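Local coordinates for protein putative ring-cleaving dioxygenase MhqO (Bacillus subtilis subsp. subtilis, PDB 3OAJ) that is a putative iron-dependent extradiol dioxygenase that may cleave the rings of aromatic compounds and so contribute to their degradation, at residues Ser84-Lys89 with Glu128-Glu133; Gly17-Asn22 with Leu305-Arg310. All coordinates share one frame; numbering follows the deposited sequence. Where two conformers were deposited one is given.

Overall arrangement
The chain runs from the N terminus through strand 9-16 into Gly17-Asn22, at the start of helix 19-29. This is the first half of contact 2. Further on, strand 79-87 brings in Ser84-Lys89. The chain then passes through helix 92-101 and a hairpin, and strand 126-131 returns to its side, closing contact 1 after 38 residues. Only much later, past helix 297-303, does Leu305-Arg310 come back to close contact 2, a loop of 282 residues that encloses contact 1. Contact 1 joins two strands of one eight-stranded sheet. Contact 2 ties the C-terminal tail to the first helix. Their centres are about 26 Å apart and they do not touch.

Contact 1 (Ser84-Lys89 with Glu128-Glu133)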
ATOM      1  N   SER A  84       6.320   4.518  -1.209  1.00  9.97           N
ATOM      2  CA  SER A  84       7.354   4.610  -2.250  1.00 10.40           C
ATOM      3  C   SER A  84       6.971   3.708  -3.413  1.00 10.47           C
ATOM      4  O   SER A  84       6.651   2.537  -3.191  1.00 11.61           O
ATOM      5  CB  SER A  84       8.706   4.190  -1.646  1.00 11.60           C
ATOM      6  OG  SER A  84       9.805   4.651  -2.408  1.00 13.96           O
ATOM      7  N   TYR A  85       6.975   4.260  -4.637  1.00 10.10           N
ATOM      8  CA  TYR A  85       6.687   3.521  -5.863  1.00 10.16           C
ATOM      9  C   TYR A  85       7.940   3.434  -6.723  1.00 10.06           C
ATOM     10  O   TYR A  85       8.624   4.439  -6.941  1.00 11.52           O
ATOM     11  CB  TYR A  85       5.560   4.210  -6.647  1.00 10.17           C
ATOM     12  CG  TYR A  85       4.228   4.107  -5.955  1.00 10.35           C
ATOM     13  CD1 TYR A  85       3.502   2.911  -5.972  1.00 10.24           C
ATOM     14  CD2 TYR A  85       3.713   5.179  -5.222  1.00 10.99           C
ATOM     15  CE1 TYR A  85       2.275   2.807  -5.306  1.00 10.77           C
ATOM     16  CE2 TYR A  85       2.489   5.083  -4.565  1.00 10.89           C
ATOM     17  CZ  TYR A  85       1.774   3.886  -4.618  1.00 10.44           C
ATOM     18  OH  TYR A  85       0.587   3.784  -3.939  1.00 11.79           O
ATOM     19  N   VAL A  86       8.254   2.232  -7.190  1.00  9.62           N
ATOM     20  CA  VAL A  86       9.444   2.003  -8.003  1.00 10.05           C
ATOM     21  C   VAL A  86       9.109   1.952  -9.491  1.00 10.17           C
ATOM     22  O   VAL A  86       8.106   1.352  -9.909  1.00 10.26           O
ATOM     23  CB  VAL A  86      10.237   0.767  -7.480  1.00 10.54           C
ATOM     24  CG1 VAL A  86       9.444  -0.518  -7.676  1.00 13.08           C
ATOM     25  CG2 VAL A  86      11.627   0.662  -8.128  1.00 12.98           C
ATOM     26  N   VAL A  87       9.953   2.625 -10.271  1.00 10.42           N
ATOM     27  CA  VAL A  87       9.824   2.656 -11.725  1.00 10.47           C
ATOM     28  C   VAL A  87      11.129   2.171 -12.378  1.00 10.87           C
ATOM     29  O   VAL A  87      12.162   2.091 -11.697  1.00 11.93           O
ATOM     30  CB  VAL A  87       9.436   4.083 -12.246  1.00 10.56           C
ATOM     31  CG1 VAL A  87       8.085   4.535 -11.654  1.00 11.11           C
ATOM     32  CG2 VAL A  87      10.545   5.099 -11.924  1.00 11.79           C
ATOM     33  N   PRO A  88      11.087   1.832 -13.677  1.00 11.08           N
ATOM     34  CA  PRO A  88      12.319   1.385 -14.326  1.00 11.27           C
ATOM     35  C   PRO A  88      13.442   2.426 -14.357  1.00 11.42           C
ATOM     36  O   PRO A  88      13.183   3.632 -14.302  1.00 11.08           O
ATOM     37  CB  PRO A  88      11.863   1.081 -15.748  1.00 11.11           C
ATOM     38  CG  PRO A  88      10.410   0.735 -15.606  1.00 10.95           C
ATOM     39  CD  PRO A  88       9.931   1.729 -14.589  1.00 10.34           C
ATOM     40  N   LYS A  89      14.688   1.953 -14.469  1.00 11.89           N
ATOM     41  CA  LYS A  89      15.818   2.875 -14.604  1.00 12.71           C
ATOM     42  C   LYS A  89      15.597   3.741 -15.839  1.00 12.48           C
ATOM     43  O   LYS A  89      15.230   3.241 -16.906  1.00 12.89           O
ATOM     44  CB  LYS A  89      17.163   2.134 -14.670  1.00 14.81           C
ATOM     45  CG  LYS A  89      17.743   1.654 -13.307  1.00 21.04           C
ATOM     46  CD  LYS A  89      17.947   2.768 -12.226  1.00 20.52           C
ATOM     47  CE  LYS A  89      18.910   3.894 -12.645  1.00 22.58           C
ATOM     48  NZ  LYS A  89      18.863   5.061 -11.685  1.00 22.60           N
ATOM     49  N   GLU A 128       6.196   8.898  -3.252  1.00 10.13           N
ATOM     50  CA  GLU A 128       7.459   9.186  -3.911  1.00  9.98           C
ATOM     51  C   GLU A 128       7.699   8.156  -4.991  1.00 10.01           C
ATOM     52  O   GLU A 128       7.166   7.039  -4.916  1.00 11.12           O
ATOM     53  CB  GLU A 128       8.637   9.251  -2.920  1.00 10.57           C
ATOM     54  CG  GLU A 128       8.908   7.941  -2.221  1.00 12.05           C
ATOM     55  CD  GLU A 128       9.996   7.973  -1.162  1.00 11.01           C
ATOM     56  OE1 GLU A 128      10.456   9.061  -0.717  1.00 12.93           O
ATOM     57  OE2 GLU A 128      10.368   6.853  -0.745  1.00 13.06           O
ATOM     58  N   ILE A 129       8.490   8.542  -5.984  1.00  9.84           N
ATOM     59  CA  ILE A 129       8.916   7.641  -7.054  1.00  9.70           C
ATOM     60  C   ILE A 129      10.434   7.560  -7.078  1.00 10.27           C
ATOM     61  O   ILE A 129      11.105   8.583  -6.946  1.00 10.87           O
ATOM     62  CB  ILE A 129       8.329   8.098  -8.437  1.00  8.95           C
ATOM     63  CG1 ILE A 129       6.854   7.721  -8.522  1.00 10.45           C
ATOM     64  CG2 ILE A 129       9.074   7.474  -9.611  1.00 10.27           C
ATOM     65  CD1 ILE A 129       6.106   8.412  -9.669  1.00 10.17           C
ATOM     66  N   VAL A 130      10.952   6.341  -7.219  1.00 10.04           N
ATOM     67  CA  VAL A 130      12.380   6.066  -7.311  1.00  9.67           C
ATOM     68  C   VAL A 130      12.609   5.071  -8.434  1.00 10.14           C
ATOM     69  O   VAL A 130      11.737   4.247  -8.694  1.00 10.98           O
ATOM     70  CB  VAL A 130      12.927   5.515  -5.965  1.00 10.18           C
ATOM     71  CG1 VAL A 130      12.273   4.172  -5.570  1.00 11.40           C
ATOM     72  CG2 VAL A 130      14.448   5.428  -5.972  1.00 10.72           C
ATOM     73  N   GLU A 131      13.770   5.166  -9.084  1.00 10.03           N
ATOM     74  CA  GLU A 131      14.138   4.272 -10.185  0.50 10.65           C
ATOM     75  C   GLU A 131      14.964   3.117  -9.661  1.00 11.23           C
ATOM     76  O   GLU A 131      15.961   3.350  -8.978  1.00 12.08           O
ATOM     77  CB  GLU A 131      15.022   4.995 -11.199  0.50 10.95           C
ATOM     78  CG  GLU A 131      14.377   6.091 -11.995  0.50 12.72           C
ATOM     79  CD  GLU A 131      15.318   6.595 -13.063  0.50 11.20           C
ATOM     80  OE1 GLU A 131      16.448   6.070 -13.141  0.50 13.26           O
ATOM     81  OE2 GLU A 131      14.922   7.487 -13.837  0.50 13.11           O
ATOM     82  N   ARG A 132      14.584   1.882 -10.007  1.00 11.29           N
ATOM     83  CA  ARG A 132      15.421   0.708  -9.680  1.00 12.26           C
ATOM     84  C   ARG A 132      15.222  -0.383 -10.719  1.00 12.68           C
ATOM     85  O   ARG A 132      14.104  -0.594 -11.192  1.00 12.42           O
ATOM     86  CB  ARG A 132      15.128   0.127  -8.287  1.00 12.58           C
ATOM     87  CG  ARG A 132      15.278   1.091  -7.113  1.00 13.16           C
ATOM     88  CD  ARG A 132      15.065   0.385  -5.790  1.00 13.73           C
ATOM     89  NE  ARG A 132      15.189   1.347  -4.707  1.00 13.34           N
ATOM     90  CZ  ARG A 132      14.274   1.566  -3.761  1.00 12.55           C
ATOM     91  NH1 ARG A 132      13.167   0.832  -3.734  1.00 12.93           N
ATOM     92  NH2 ARG A 132      14.487   2.494  -2.830  1.00 12.86           N
ATOM     93  N   GLU A 133      16.306  -1.072 -11.078  1.00 13.84           N
ATOM     94  CA  GLU A 133      16.241  -2.180 -12.035  1.00 14.54           C
ATOM     95  C   GLU A 133      15.473  -3.369 -11.457  1.00 13.94           C
ATOM     96  O   GLU A 133      14.700  -4.025 -12.174  1.00 13.35           O
ATOM     97  CB  GLU A 133      17.655  -2.614 -12.483  1.00 16.47           C
ATOM     98  CG  GLU A 133      17.681  -3.674 -13.609  1.00 23.43           C
ATOM     99  CD  GLU A 133      17.231  -3.134 -14.966  1.00 20.09           C
ATOM    100  OE1 GLU A 133      17.422  -1.928 -15.237  1.00 24.39           O
ATOM    101  OE2 GLU A 133      16.703  -3.929 -15.779  1.00 24.93           O
TER
HETATM  102  O   HOH W   1      12.020   3.096  -1.603  1.00 13.67           O
HETATM  103  O   HOH W   2      15.025  -0.779 -15.522  1.00 15.30           O
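Ser84 turns its OG anti to the backbone N (chi1 -161°), and Glu128 folds its CG between N and the carbonyl carbon (chi1 63°). These torsions bring the two side chains together on the same face of the sheet. Ser84 OG donates to Glu128 OE2 at 2.8 Å, on the anti side of the carboxylate. The same oxygen has a salt bridge to Arg111. A water donates to Ser84 OG and accepts from Arg132 NH2. Through it the serine links the carboxylate to Arg132, whose NE forms a salt bridge with Glu114.

Strand 79-87, helix 92-101 and strands 107-111, 114-120 and 126-131 form a beta-alpha-beta-beta-beta unit, as is usual in VOC proteins. This contact pairs its first and last strands, in parallel. Four backbone bonds join the segments, from Tyr85 N to Glu128 O (2.8 Å) to Arg132 N to Val87 O (3.0 Å). Val130 CG1 lies 3.7 Å above the plane of the Arg132 guanidinium, over its centre, while Val86 CG2 touches Arg132 CB at 3.5 Å. On the other face Val87 and Ile129 cross at about a right angle, CG2 to CG2 at 3.6 Å. Trp95 of helix 92-101 packs on both.

In the conformer given, Glu131 OE1 forms a salt bridge with Lys89 NZ. This carboxylate also accepts from Gly90 N and Met92 N, consistent with bracing the turn into helix 92-101. Glu118 lies close to Glu128 OE1 and would probably raise the Glu128 pKa; Arg111 and the Ser84 donor would offset this.

Contact 2 (Gly17-Asn22 with Leu305-Arg310); sequences GHPQEN and LPFEVR
His18 and Leu305 open the contact between the N-terminal end of helix 19-29 and the extended C-terminal tail. His18 is the N-cap of this helix, which belongs to the first glyoxalase-like (VOC) region. Its ND1 accepts from Gln20 N at 2.9 Å, with the donor in the ring plane, and this capping bond helps to set the orientation of the ring. Leu305 CD1 then sits over one ring face in a CH-pi contact, 4.2 Å from the centroid of the His18 ring.

Pro19 begins the helix and lies between two tail side chains. Its CD touches Leu305 CD1, and its CB rests over a face of the Phe307 ring, 4.0 Å from CD2. Tyr47 of strand 47-52 meets Phe307 edge-to-face, so this ring also packs against the sheet.

Gln20 makes the polar grip. CG is anti to the backbone N (chi1 -174°), and a bend at chi2 (66°) swings the amide against the tail. There it pairs with both backbone groups of Glu308. OE1 accepts from Glu308 N at 2.8 Å, with the donor tilted out of the carbonyl plane. NE2 donates to Glu308 O at 2.8 Å in a nearly straight bond that lies in both the amide and the carbonyl plane. The two bonds together restrict rotation of the amide and hold the tail backbone much as a neighbouring strand would.

Arg310 closes over the same residue. Its extended chain carries the guanidinium across Gln20, the two planes 32° apart, and NH2 reaches a salt bridge with Asp24 one turn further along the helix. Gln20 CD lies 3.5 Å above the guanidinium plane of Arg310, offset toward its rim.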
ATOM      1  N   GLY A  17     -10.586  10.323   0.015  1.00 14.68           N
ATOM      2  CA  GLY A  17     -11.825  11.031  -0.324  1.00 14.88           C
ATOM      3  C   GLY A  17     -12.620  10.356  -1.428  1.00 15.03           C
ATOM      4  O   GLY A  17     -12.617   9.137  -1.546  1.00 15.24           O
ATOM      5  N   HIS A  18     -13.307  11.160  -2.235  1.00 14.54           N
ATOM      6  CA  HIS A  18     -14.200  10.658  -3.279  1.00 14.32           C
ATOM      7  C   HIS A  18     -13.567   9.563  -4.147  1.00 12.23           C
ATOM      8  O   HIS A  18     -12.454   9.756  -4.650  1.00 11.98           O
ATOM      9  CB  HIS A  18     -14.608  11.830  -4.180  1.00 15.54           C
ATOM     10  CG  HIS A  18     -15.826  11.573  -5.013  1.00 17.33           C
ATOM     11  ND1 HIS A  18     -15.854  10.644  -6.034  1.00 16.59           N
ATOM     12  CD2 HIS A  18     -17.050  12.153  -4.999  1.00 16.99           C
ATOM     13  CE1 HIS A  18     -17.049  10.648  -6.600  1.00 17.25           C
ATOM     14  NE2 HIS A  18     -17.791  11.559  -5.995  1.00 17.61           N
ATOM     15  N   PRO A  19     -14.299   8.445  -4.377  1.00 11.46           N
ATOM     16  CA  PRO A  19     -13.751   7.377  -5.227  1.00 11.12           C
ATOM     17  C   PRO A  19     -13.384   7.779  -6.652  1.00 11.73           C
ATOM     18  O   PRO A  19     -12.443   7.212  -7.201  1.00 12.19           O
ATOM     19  CB  PRO A  19     -14.845   6.295  -5.212  1.00 11.00           C
ATOM     20  CG  PRO A  19     -16.095   7.017  -4.829  1.00 12.63           C
ATOM     21  CD  PRO A  19     -15.667   8.125  -3.910  1.00 11.86           C
ATOM     22  N   GLN A  20     -14.099   8.728  -7.264  1.00 11.84           N
ATOM     23  CA  GLN A  20     -13.732   9.152  -8.610  1.00 11.75           C
ATOM     24  C   GLN A  20     -12.403   9.912  -8.623  1.00 11.90           C
ATOM     25  O   GLN A  20     -11.580   9.713  -9.518  1.00 11.77           O
ATOM     26  CB  GLN A  20     -14.838   9.979  -9.285  1.00 12.03           C
ATOM     27  CG  GLN A  20     -14.540  10.302 -10.752  1.00 13.31           C
ATOM     28  CD  GLN A  20     -14.527   9.057 -11.633  1.00 12.59           C
ATOM     29  OE1 GLN A  20     -15.580   8.527 -11.971  1.00 13.77           O
ATOM     30  NE2 GLN A  20     -13.341   8.580 -11.987  1.00 13.19           N
ATOM     31  N   GLU A  21     -12.210  10.778  -7.630  1.00 12.40           N
ATOM     32  CA  GLU A  21     -10.952  11.516  -7.484  1.00 13.29           C
ATOM     33  C   GLU A  21      -9.779  10.570  -7.215  1.00 12.95           C
ATOM     34  O   GLU A  21      -8.710  10.680  -7.834  1.00 13.15           O
ATOM     35  CB  GLU A  21     -11.082  12.540  -6.354  1.00 14.89           C
ATOM     36  CG  GLU A  21     -12.074  13.642  -6.645  1.00 21.24           C
ATOM     37  CD  GLU A  21     -12.297  14.567  -5.456  1.00 18.11           C
ATOM     38  OE1 GLU A  21     -11.546  14.468  -4.451  1.00 21.42           O
ATOM     39  OE2 GLU A  21     -13.225  15.409  -5.547  1.00 22.83           O
ATOM     40  N   ASN A  22      -9.998   9.621  -6.312  1.00 12.69           N
ATOM     41  CA  ASN A  22      -9.015   8.583  -6.010  1.00 12.00           C
ATOM     42  C   ASN A  22      -8.640   7.818  -7.278  1.00 11.47           C
ATOM     43  O   ASN A  22      -7.463   7.686  -7.615  1.00 11.19           O
ATOM     44  CB  ASN A  22      -9.619   7.655  -4.948  1.00 12.34           C
ATOM     45  CG  ASN A  22      -8.730   6.473  -4.597  1.00 13.69           C
ATOM     46  OD1 ASN A  22      -9.143   5.326  -4.739  1.00 12.85           O
ATOM     47  ND2 ASN A  22      -7.537   6.744  -4.103  1.00 12.64           N
ATOM     48  N   LEU A 305     -21.389   5.472  -4.470  1.00 16.75           N
ATOM     49  CA  LEU A 305     -21.252   6.515  -5.490  1.00 16.27           C
ATOM     50  C   LEU A 305     -20.746   5.908  -6.790  1.00 15.77           C
ATOM     51  O   LEU A 305     -19.802   5.139  -6.774  1.00 15.83           O
ATOM     52  CB  LEU A 305     -20.276   7.609  -5.022  1.00 16.87           C
ATOM     53  CG  LEU A 305     -20.760   8.560  -3.922  1.00 17.56           C
ATOM     54  CD1 LEU A 305     -19.606   9.378  -3.362  1.00 17.66           C
ATOM     55  CD2 LEU A 305     -21.880   9.485  -4.428  1.00 17.39           C
ATOM     56  N   PRO A 306     -21.364   6.260  -7.931  1.00 15.50           N
ATOM     57  CA  PRO A 306     -20.832   5.732  -9.172  1.00 15.02           C
ATOM     58  C   PRO A 306     -19.490   6.376  -9.510  1.00 14.62           C
ATOM     59  O   PRO A 306     -19.228   7.540  -9.158  1.00 14.96           O
ATOM     60  CB  PRO A 306     -21.901   6.115 -10.204  1.00 15.54           C
ATOM     61  CG  PRO A 306     -22.534   7.332  -9.638  1.00 24.25           C
ATOM     62  CD  PRO A 306     -22.551   7.106  -8.156  1.00 15.83           C
ATOM     63  N   PHE A 307     -18.644   5.619 -10.192  1.00 14.29           N
ATOM     64  CA  PHE A 307     -17.377   6.134 -10.674  1.00 14.76           C
ATOM     65  C   PHE A 307     -16.897   5.262 -11.818  1.00 15.68           C
ATOM     66  O   PHE A 307     -17.328   4.116 -11.953  1.00 16.59           O
ATOM     67  CB  PHE A 307     -16.325   6.229  -9.536  1.00 15.34           C
ATOM     68  CG  PHE A 307     -15.745   4.903  -9.118  1.00 17.52           C
ATOM     69  CD1 PHE A 307     -14.555   4.451  -9.672  1.00 16.24           C
ATOM     70  CD2 PHE A 307     -16.376   4.120  -8.156  1.00 16.39           C
ATOM     71  CE1 PHE A 307     -14.006   3.225  -9.290  1.00 17.90           C
ATOM     72  CE2 PHE A 307     -15.835   2.895  -7.771  1.00 17.76           C
ATOM     73  CZ  PHE A 307     -14.663   2.442  -8.348  1.00 16.63           C
ATOM     74  N   GLU A 308     -16.023   5.806 -12.655  1.00 16.64           N
ATOM     75  CA  GLU A 308     -15.454   5.016 -13.734  1.00 18.66           C
ATOM     76  C   GLU A 308     -13.944   5.154 -13.818  1.00 17.75           C
ATOM     77  O   GLU A 308     -13.379   6.211 -13.512  1.00 17.45           O
ATOM     78  CB  GLU A 308     -16.144   5.305 -15.079  1.00 21.29           C
ATOM     79  CG  GLU A 308     -15.715   6.581 -15.795  1.00 29.50           C
ATOM     80  CD  GLU A 308     -16.188   6.641 -17.252  1.00 24.99           C
ATOM     81  OE1 GLU A 308     -15.791   7.585 -17.969  1.00 30.59           O
ATOM     82  OE2 GLU A 308     -16.947   5.745 -17.686  1.00 30.29           O
ATOM     83  N   VAL A 309     -13.295   4.065 -14.210  1.00 17.54           N
ATOM     84  CA  VAL A 309     -11.876   4.094 -14.498  1.00 17.48           C
ATOM     85  C   VAL A 309     -11.778   4.706 -15.882  1.00 17.67           C
ATOM     86  O   VAL A 309     -12.328   4.164 -16.845  1.00 18.89           O
ATOM     87  CB  VAL A 309     -11.287   2.672 -14.483  1.00 18.16           C
ATOM     88  CG1 VAL A 309      -9.833   2.662 -14.967  1.00 20.35           C
ATOM     89  CG2 VAL A 309     -11.398   2.071 -13.077  1.00 20.07           C
ATOM     90  N   ARG A 310     -11.106   5.851 -15.978  1.00 16.79           N
ATOM     91  CA  ARG A 310     -11.041   6.576 -17.249  1.00 16.88           C
ATOM     92  C   ARG A 310      -9.660   7.141 -17.529  1.00 17.99           C
ATOM     93  O   ARG A 310      -8.938   7.551 -16.618  1.00 17.09           O
ATOM     94  CB  ARG A 310     -12.095   7.692 -17.295  1.00 16.30           C
ATOM     95  CG  ARG A 310     -12.053   8.650 -16.111  1.00 15.26           C
ATOM     96  CD  ARG A 310     -13.233   9.583 -16.081  1.00 15.62           C
ATOM     97  NE  ARG A 310     -13.122  10.485 -14.937  1.00 14.70           N
ATOM     98  CZ  ARG A 310     -14.017  11.405 -14.591  1.00 14.32           C
ATOM     99  NH1 ARG A 310     -15.130  11.577 -15.299  1.00 14.86           N
ATOM    100  NH2 ARG A 310     -13.798  12.163 -13.530  1.00 14.48           N
TER